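Local structure of 2-C-methyl-D-erythritol 4-phosphate cytidylyltransferase (Thermus thermophilus HB8, 2PX7) at residues E25-I30 and E102-P107; L106-V111 and R126-A131; Q171-A176 and D194-V199. The protein probably catalyses the transfer of a cytidylyl group from CTP to 2-C-methyl-D-erythritol 4-phosphate in the non-mevalonate route to isoprenoids, with release of diphosphate. One frame throughout, in Å; residues are numbered along the deposited sequence.

Contact 1 of 3, residues E25-I30 and E102-P107; sequences EVSVLI and EAASLP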
loop_
_atom_site.group_PDB
_atom_site.type_symbol
_atom_site.label_atom_id
_atom_site.label_comp_id
_atom_site.label_asym_id
_atom_site.label_seq_id
_atom_site.Cartn_x
_atom_site.Cartn_y
_atom_site.Cartn_z
ATOM N N GLU A 25 28.266 -7.356 6.387
ATOM C CA GLU A 25 27.800 -6.182 5.629
ATOM C C GLU A 25 28.563 -4.903 6.025
ATOM O O GLU A 25 29.764 -4.845 5.759
ATOM C CB GLU A 25 26.276 -6.020 5.686
ATOM C CG GLU A 25 25.508 -6.897 4.701
ATOM C CD GLU A 25 24.012 -6.620 4.711
ATOM O OE1 GLU A 25 23.451 -6.303 5.779
ATOM O OE2 GLU A 25 23.380 -6.732 3.654
ATOM N N VAL A 26 27.881 -3.892 6.611
ATOM C CA VAL A 26 28.442 -2.496 6.926
ATOM C C VAL A 26 27.636 -1.542 7.947
ATOM O O VAL A 26 27.344 -1.988 9.038
ATOM C CB VAL A 26 29.072 -1.766 5.675
ATOM C CG1 VAL A 26 30.551 -2.087 5.561
ATOM C CG2 VAL A 26 28.405 -2.147 4.371
ATOM N N SER A 27 27.292 -0.279 7.656
ATOM C CA SER A 27 26.712 0.623 8.737
ATOM C C SER A 27 25.168 0.996 8.798
ATOM O O SER A 27 24.674 1.775 7.996
ATOM C CB SER A 27 27.561 1.892 8.824
ATOM O OG SER A 27 27.586 2.451 10.120
ATOM N N VAL A 28 24.424 0.481 9.780
ATOM C CA VAL A 28 22.951 0.598 9.789
ATOM C C VAL A 28 22.424 1.613 10.819
ATOM O O VAL A 28 22.723 1.503 12.012
ATOM C CB VAL A 28 22.263 -0.795 10.026
ATOM C CG1 VAL A 28 20.774 -0.649 10.131
ATOM C CG2 VAL A 28 22.625 -1.798 8.921
ATOM N N LEU A 29 21.636 2.591 10.362
ATOM C CA LEU A 29 21.082 3.613 11.268
ATOM C C LEU A 29 19.592 3.430 11.431
ATOM O O LEU A 29 18.864 3.428 10.442
ATOM C CB LEU A 29 21.395 5.041 10.782
ATOM C CG LEU A 29 22.791 5.294 10.192
ATOM C CD1 LEU A 29 22.953 6.772 9.781
ATOM C CD2 LEU A 29 23.869 4.896 11.199
ATOM N N ILE A 30 19.157 3.277 12.682
ATOM C CA ILE A 30 17.752 3.092 13.037
ATOM C C ILE A 30 17.214 4.278 13.872
ATOM O O ILE A 30 17.265 4.243 15.109
ATOM C CB ILE A 30 17.529 1.736 13.812
ATOM C CG1 ILE A 30 18.200 0.528 13.109
ATOM C CG2 ILE A 30 16.049 1.516 14.185
ATOM C CD1 ILE A 30 17.725 0.174 11.645
ATOM N N GLU A 102 26.627 10.853 12.847
ATOM C CA GLU A 102 27.876 11.324 13.436
ATOM C C GLU A 102 28.689 10.175 14.033
ATOM O O GLU A 102 29.922 10.226 14.032
ATOM C CB GLU A 102 27.579 12.373 14.508
ATOM C CG GLU A 102 28.729 13.336 14.747
ATOM C CD GLU A 102 28.371 14.402 15.765
ATOM O OE1 GLU A 102 27.328 15.074 15.567
ATOM O OE2 GLU A 102 29.136 14.559 16.753
ATOM N N ALA A 103 27.987 9.141 14.505
ATOM C CA ALA A 103 28.591 7.962 15.125
ATOM C C ALA A 103 28.943 6.845 14.141
ATOM O O ALA A 103 29.666 5.915 14.506
ATOM C CB ALA A 103 27.676 7.418 16.224
ATOM N N ALA A 104 28.439 6.934 12.902
ATOM C CA ALA A 104 28.674 5.901 11.882
ATOM C C ALA A 104 30.175 5.747 11.586
ATOM O O ALA A 104 30.862 6.742 11.409
ATOM C CB ALA A 104 27.889 6.226 10.598
ATOM N N SER A 105 30.682 4.510 11.543
ATOM C CA SER A 105 32.121 4.292 11.355
ATOM C C SER A 105 32.497 3.791 9.965
ATOM O O SER A 105 33.669 3.875 9.562
ATOM C CB SER A 105 32.701 3.378 12.454
ATOM O OG SER A 105 32.155 2.071 12.389
ATOM N N LEU A 106 31.499 3.326 9.213
ATOM C CA LEU A 106 31.726 2.718 7.902
ATOM C C LEU A 106 31.270 3.647 6.752
ATOM O O LEU A 106 30.372 4.466 6.944
ATOM C CB LEU A 106 31.050 1.339 7.863
ATOM C CG LEU A 106 31.590 0.406 8.968
ATOM C CD1 LEU A 106 30.583 -0.644 9.367
ATOM C CD2 LEU A 106 32.925 -0.247 8.561
ATOM N N PRO A 107 31.920 3.552 5.573
ATOM C CA PRO A 107 31.659 4.477 4.460
ATOM C C PRO A 107 30.350 4.268 3.697
ATOM O O PRO A 107 30.068 5.003 2.733
ATOM C CB PRO A 107 32.849 4.244 3.527
ATOM C CG PRO A 107 33.234 2.827 3.763
ATOM C CD PRO A 107 32.993 2.590 5.240
#
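Leu106 rests against Ser27 and Val26, and its side chain can be traced outward along the start of the strand. Leu106 CB comes first, 3.7 Å from Ser27 CB, the point where the two backbones also draw closest. With CG lying beside the backbone N and anti to the carbonyl carbon (chi1 -59°), the branch is carried back along 25-30 towards Val26. There Leu106 CD1 stands squarely over the face of the Val26-Ser27 peptide, 3.4 Å from Val26 C. The same methyl is 4.1 Å from Val26 CG1, and the two side chains meet at a slant. Beyond the segments, Leu106 also packs on Ala66 and Glu67, so it fills the corner between two strand beginnings.

Farther along the strand the contact thins. Ser27 OG passes Ala104 CB at 3.8 Å and stays 4.0 Å from Ser105 N, too far for a bond. Both of these polar atoms are instead hydrogen-bonded to Glu67 OE1, so a single carboxylate oxygen joins the two segments indirectly and engages the hydroxyl. Leu29 CD2 then meets Ala104 CB at 4.3 Å, while the leucine itself leans on Leu100 and Leu101 of helix 93-103.

No hydrogen bond runs directly between 25-30 and 102-107, which bury 229 Å² in all. The connection leaving helix 93-103 is laid across strand 27-31 just before it turns into the neighbouring parallel strand 108-111, a helix-to-strand joint of the beta-alpha-beta crossovers that build the Rossmann-like alpha/beta fold of nucleotidyltransferases.

Contact 2 of 3, residues L106-V111 and R126-A131; sequences LPLVLV and RVLEAA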
loop_
_atom_site.group_PDB
_atom_site.type_symbol
_atom_site.label_atom_id
_atom_site.label_comp_id
_atom_site.label_asym_id
_atom_site.label_seq_id
_atom_site.Cartn_x
_atom_site.Cartn_y
_atom_site.Cartn_z
ATOM N N LEU A 106 31.499 3.326 9.213
ATOM C CA LEU A 106 31.726 2.718 7.902
ATOM C C LEU A 106 31.270 3.647 6.752
ATOM O O LEU A 106 30.372 4.466 6.944
ATOM C CB LEU A 106 31.050 1.339 7.863
ATOM C CG LEU A 106 31.590 0.406 8.968
ATOM C CD1 LEU A 106 30.583 -0.644 9.367
ATOM C CD2 LEU A 106 32.925 -0.247 8.561
ATOM N N PRO A 107 31.920 3.552 5.573
ATOM C CA PRO A 107 31.659 4.477 4.460
ATOM C C PRO A 107 30.350 4.268 3.697
ATOM O O PRO A 107 30.068 5.003 2.733
ATOM C CB PRO A 107 32.849 4.244 3.527
ATOM C CG PRO A 107 33.234 2.827 3.763
ATOM C CD PRO A 107 32.993 2.590 5.240
ATOM N N LEU A 108 29.567 3.276 4.129
ATOM C CA LEU A 108 28.256 3.010 3.548
ATOM C C LEU A 108 27.217 2.913 4.658
ATOM O O LEU A 108 27.482 2.318 5.700
ATOM C CB LEU A 108 28.304 1.720 2.719
ATOM C CG LEU A 108 27.292 1.661 1.579
ATOM C CD1 LEU A 108 27.791 2.386 0.359
ATOM C CD2 LEU A 108 26.994 0.217 1.237
ATOM N N VAL A 109 26.048 3.526 4.456
ATOM C CA VAL A 109 24.990 3.489 5.470
ATOM C C VAL A 109 23.672 2.986 4.917
ATOM O O VAL A 109 23.328 3.277 3.790
ATOM C CB VAL A 109 24.705 4.870 6.160
ATOM C CG1 VAL A 109 25.711 5.153 7.200
ATOM C CG2 VAL A 109 24.601 6.039 5.131
ATOM N N LEU A 110 22.931 2.264 5.754
ATOM C CA LEU A 110 21.523 1.975 5.497
ATOM C C LEU A 110 20.707 2.637 6.591
ATOM O O LEU A 110 21.038 2.531 7.775
ATOM C CB LEU A 110 21.260 0.472 5.467
ATOM C CG LEU A 110 21.900 -0.334 4.322
ATOM C CD1 LEU A 110 21.789 -1.826 4.601
ATOM C CD2 LEU A 110 21.271 -0.004 2.941
ATOM N N VAL A 111 19.672 3.364 6.193
ATOM C CA VAL A 111 18.807 4.026 7.153
ATOM C C VAL A 111 17.416 3.388 7.063
ATOM O O VAL A 111 16.826 3.325 5.979
ATOM C CB VAL A 111 18.687 5.539 6.868
ATOM C CG1 VAL A 111 18.009 6.249 8.053
ATOM C CG2 VAL A 111 20.068 6.143 6.565
ATOM N N ARG A 126 19.639 -5.880 -2.056
ATOM C CA ARG A 126 19.308 -5.104 -3.245
ATOM C C ARG A 126 19.550 -3.594 -3.014
ATOM O O ARG A 126 20.106 -2.912 -3.863
ATOM C CB ARG A 126 17.856 -5.397 -3.658
ATOM C CG ARG A 126 17.331 -4.701 -4.935
ATOM C CD ARG A 126 15.801 -4.954 -5.102
ATOM N NE ARG A 126 15.517 -6.359 -4.868
ATOM C CZ ARG A 126 14.463 -6.862 -4.224
ATOM N NH1 ARG A 126 13.499 -6.100 -3.729
ATOM N NH2 ARG A 126 14.381 -8.175 -4.081
ATOM N N VAL A 127 19.150 -3.086 -1.852
ATOM C CA VAL A 127 19.369 -1.677 -1.529
ATOM C C VAL A 127 20.869 -1.422 -1.394
ATOM O O VAL A 127 21.406 -0.513 -2.033
ATOM C CB VAL A 127 18.608 -1.238 -0.251
ATOM C CG1 VAL A 127 19.018 0.206 0.144
ATOM C CG2 VAL A 127 17.110 -1.336 -0.479
ATOM N N LEU A 128 21.536 -2.251 -0.595
ATOM C CA LEU A 128 22.978 -2.139 -0.383
ATOM C C LEU A 128 23.789 -2.213 -1.681
ATOM O O LEU A 128 24.647 -1.360 -1.939
ATOM C CB LEU A 128 23.457 -3.205 0.612
ATOM C CG LEU A 128 24.923 -3.136 1.059
ATOM C CD1 LEU A 128 25.115 -2.060 2.085
ATOM C CD2 LEU A 128 25.382 -4.464 1.637
ATOM N N GLU A 129 23.523 -3.247 -2.481
ATOM C CA GLU A 129 24.172 -3.442 -3.778
ATOM C C GLU A 129 24.103 -2.190 -4.650
ATOM O O GLU A 129 25.125 -1.757 -5.187
ATOM C CB GLU A 129 23.535 -4.630 -4.520
ATOM C CG GLU A 129 24.387 -5.209 -5.658
ATOM C CD GLU A 129 24.230 -4.467 -6.969
ATOM O OE1 GLU A 129 23.106 -3.989 -7.275
ATOM O OE2 GLU A 129 25.239 -4.369 -7.707
ATOM N N ALA A 130 22.907 -1.609 -4.790
ATOM C CA ALA A 130 22.744 -0.390 -5.588
ATOM C C ALA A 130 23.408 0.825 -4.931
ATOM O O ALA A 130 23.956 1.693 -5.615
ATOM C CB ALA A 130 21.266 -0.122 -5.875
ATOM N N ALA A 131 23.386 0.884 -3.603
ATOM C CA ALA A 131 24.030 2.000 -2.884
ATOM C C ALA A 131 25.560 1.968 -3.063
ATOM O O ALA A 131 26.185 3.017 -3.217
ATOM C CB ALA A 131 23.658 1.992 -1.405
#
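Ala131 N donates to Val127 O at 2.9 Å, the shortest polar bond within either segment; this helical bond joins two residues whose CB atoms both face strand 108-111. No hydrogen bond crosses between the segments, and the contact is almost wholly apolar, with the short strand and helix axes 9.4 Å apart and running 143° from parallel.

Leu110 packs with both methyls against the helix: its CD2 meets Val127 CG1 at 3.6 Å, and its CD1 approaches Leu128 CD1 at 4.2 Å, the two leucines crossing nearly at a right angle. Leu108 reaches the next turn: its CD1 lies 4.0 Å from Ala131 O, and CD2 is directed at Leu128, although the modelled separation there is too short to be trusted. With chi1 at -153°, CG swings away from the backbone N, which sends both methyls towards the helix. Cutting Leu108 back to an alanine would remove both methyls, including the one beside the Ala131 carbonyl, and is likely to leave a gap between the strand and that turn of the helix.

Helix 121-134 belongs to the beta-alpha-beta crossover from strand 108-111 to strand 136-142, and Val127 also touches Val209 of strand 207-210. Helix and strand thus meet mainly through the fit of buried hydrocarbon.

Contact 3 of 3, residues Q171-A176 and D194-V199; sequences QGFFTA and DDAQLV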
loop_
_atom_site.group_PDB
_atom_site.type_symbol
_atom_site.label_atom_id
_atom_site.label_comp_id
_atom_site.label_asym_id
_atom_site.label_seq_id
_atom_site.Cartn_x
_atom_site.Cartn_y
_atom_site.Cartn_z
ATOM N N GLN A 171 16.972 2.951 3.075
ATOM C CA GLN A 171 17.612 3.778 2.050
ATOM C C GLN A 171 19.131 3.754 2.243
ATOM O O GLN A 171 19.618 3.891 3.371
ATOM C CB GLN A 171 17.051 5.206 2.090
ATOM C CG GLN A 171 15.504 5.247 2.111
ATOM C CD GLN A 171 14.924 6.594 1.821
ATOM O OE1 GLN A 171 15.616 7.631 1.855
ATOM N NE2 GLN A 171 13.634 6.600 1.477
ATOM N N GLY A 172 19.875 3.575 1.149
ATOM C CA GLY A 172 21.314 3.325 1.210
ATOM C C GLY A 172 22.101 4.477 0.620
ATOM O O GLY A 172 21.713 5.036 -0.383
ATOM N N PHE A 173 23.208 4.842 1.255
ATOM C CA PHE A 173 23.991 5.997 0.803
ATOM C C PHE A 173 25.455 5.768 1.108
ATOM O O PHE A 173 25.773 5.040 2.059
ATOM C CB PHE A 173 23.528 7.286 1.523
ATOM C CG PHE A 173 22.052 7.581 1.368
ATOM C CD1 PHE A 173 21.573 8.223 0.233
ATOM C CD2 PHE A 173 21.157 7.227 2.359
ATOM C CE1 PHE A 173 20.194 8.483 0.069
ATOM C CE2 PHE A 173 19.787 7.476 2.221
ATOM C CZ PHE A 173 19.305 8.099 1.057
ATOM N N PHE A 174 26.340 6.388 0.325
ATOM C CA PHE A 174 27.694 6.656 0.832
ATOM C C PHE A 174 27.526 7.520 2.089
ATOM O O PHE A 174 26.815 8.525 2.072
ATOM C CB PHE A 174 28.563 7.398 -0.198
ATOM C CG PHE A 174 28.783 6.638 -1.497
ATOM C CD1 PHE A 174 28.806 5.233 -1.523
ATOM C CD2 PHE A 174 29.011 7.326 -2.688
ATOM C CE1 PHE A 174 29.031 4.546 -2.717
ATOM C CE2 PHE A 174 29.218 6.639 -3.899
ATOM C CZ PHE A 174 29.239 5.255 -3.903
ATOM N N THR A 175 28.166 7.123 3.185
ATOM C CA THR A 175 28.093 7.862 4.467
ATOM C C THR A 175 28.500 9.332 4.305
ATOM O O THR A 175 27.824 10.230 4.814
ATOM C CB THR A 175 28.981 7.178 5.518
ATOM O OG1 THR A 175 28.687 5.774 5.512
ATOM C CG2 THR A 175 28.734 7.749 6.917
ATOM N N ALA A 176 29.578 9.562 3.573
ATOM C CA ALA A 176 30.082 10.914 3.293
ATOM C C ALA A 176 29.061 11.783 2.543
ATOM O O ALA A 176 28.980 12.997 2.743
ATOM C CB ALA A 176 31.354 10.822 2.483
ATOM N N ASP A 194 12.281 12.007 4.304
ATOM C CA ASP A 194 13.305 10.974 4.214
ATOM C C ASP A 194 14.666 11.549 3.868
ATOM O O ASP A 194 14.798 12.751 3.612
ATOM C CB ASP A 194 12.883 9.804 3.284
ATOM C CG ASP A 194 12.828 10.185 1.812
ATOM O OD1 ASP A 194 13.239 11.301 1.470
ATOM O OD2 ASP A 194 12.362 9.356 0.975
ATOM N N ASP A 195 15.672 10.682 3.892
ATOM C CA ASP A 195 17.033 11.073 3.596
ATOM C C ASP A 195 17.252 11.274 2.106
ATOM O O ASP A 195 18.031 12.123 1.717
ATOM C CB ASP A 195 18.014 10.031 4.151
ATOM C CG ASP A 195 18.116 10.094 5.670
ATOM O OD1 ASP A 195 18.635 11.113 6.213
ATOM O OD2 ASP A 195 17.649 9.134 6.316
ATOM N N ALA A 196 16.554 10.503 1.262
ATOM C CA ALA A 196 16.685 10.690 -0.194
ATOM C C ALA A 196 16.400 12.128 -0.609
ATOM O O ALA A 196 17.060 12.663 -1.481
ATOM C CB ALA A 196 15.756 9.746 -0.934
ATOM N N GLN A 197 15.407 12.760 0.008
ATOM C CA GLN A 197 15.093 14.157 -0.339
ATOM C C GLN A 197 16.182 15.152 0.004
ATOM O O GLN A 197 16.329 16.162 -0.682
ATOM C CB GLN A 197 13.782 14.578 0.302
ATOM C CG GLN A 197 12.571 13.954 -0.386
ATOM C CD GLN A 197 11.362 14.039 0.492
ATOM O OE1 GLN A 197 10.632 15.038 0.474
ATOM N NE2 GLN A 197 11.177 13.024 1.330
ATOM N N LEU A 198 16.943 14.878 1.068
ATOM C CA LEU A 198 18.082 15.741 1.460
ATOM C C LEU A 198 19.226 15.603 0.460
ATOM O O LEU A 198 19.901 16.571 0.137
ATOM C CB LEU A 198 18.587 15.348 2.849
ATOM C CG LEU A 198 17.599 15.379 4.026
ATOM C CD1 LEU A 198 18.355 15.156 5.320
ATOM C CD2 LEU A 198 16.781 16.676 4.076
ATOM N N VAL A 199 19.449 14.379 -0.012
ATOM C CA VAL A 199 20.502 14.102 -0.976
ATOM C C VAL A 199 20.162 14.749 -2.344
ATOM O O VAL A 199 21.024 15.329 -3.003
ATOM C CB VAL A 199 20.759 12.547 -1.098
ATOM C CG1 VAL A 199 21.713 12.222 -2.262
ATOM C CG2 VAL A 199 21.328 11.990 0.212
#
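Two hydrogen bonds tie Gln171 to the start of helix 195-201, one from each end of its amide. Gln171 OE1 accepts from Ala196 N at 3.1 Å, in the carbonyl plane. Gln171 NE2 gives an almost straight bond (172°) to Asp194 OD2, also 3.1 Å long; the acceptor lies in the amide plane, but the donor arrives from above the carboxylate, the two flat groups turned 67° apart. With OE1 and NE2 both engaged, rotation of the amide is fixed, and NE2 has a further bond to Gln168 O.

Asp194 is the N-cap. CG placed between backbone N and carbonyl carbon (chi1 70°) brings Asp194 OD1 to within 3.0 Å of Gln197 N, while Gln197 NE2 reaches the same oxygen at 2.7 Å from the opposite face. Gln171 supplements the cap, taking the Ala196 N-H of the helix's first turn as Asp194 takes that of Gln197. Asp194 OD2 is also hydrogen-bonded to Tyr155 of the second subunit, so the capped end lies at the dimer interface; the side chain of Asp194 is about 9 Å from that of Lys217, predicted to position the substrate MEP.

Packing round the Phe173 ring of strand 165-174 is mostly apolar. Phe173 CE1 lies 3.7 Å from Val199 CG2, the ring and valine running antiparallel, and Phe173 CE2 lies 3.7 Å from Asp195 CB. Two polar atoms also flank the ring: Ala196 N, 3.7 Å from Phe173 CZ, and Gln171 OE1, at the edge in plane. The Asp195 carboxylate, steeply turned against the ring, directs OD1 to a hydrogen bond with His182.

All three contacts attach loops or helices to one mixed sheet, in which strands 27-31, 108-111 and 165-174 are successive neighbours. Contacts 2 and 3 are buried throughout, whereas contact 1 is only partly buried, at the strand beginnings. Contacts 1 and 2 share Leu106 and Pro107, and their strands are probably joined by Leu29 N to Leu110 O at 2.7 Å. Strand 108-111 probably bonds on to contact 3 through Val109 N and Phe173 O, 2.8 Å apart. Chemistry follows position: contact 2 is essentially apolar, contact 1 adds an indirect polar tie through Glu67, and contact 3, beside the second subunit, has direct hydrogen bonds across it.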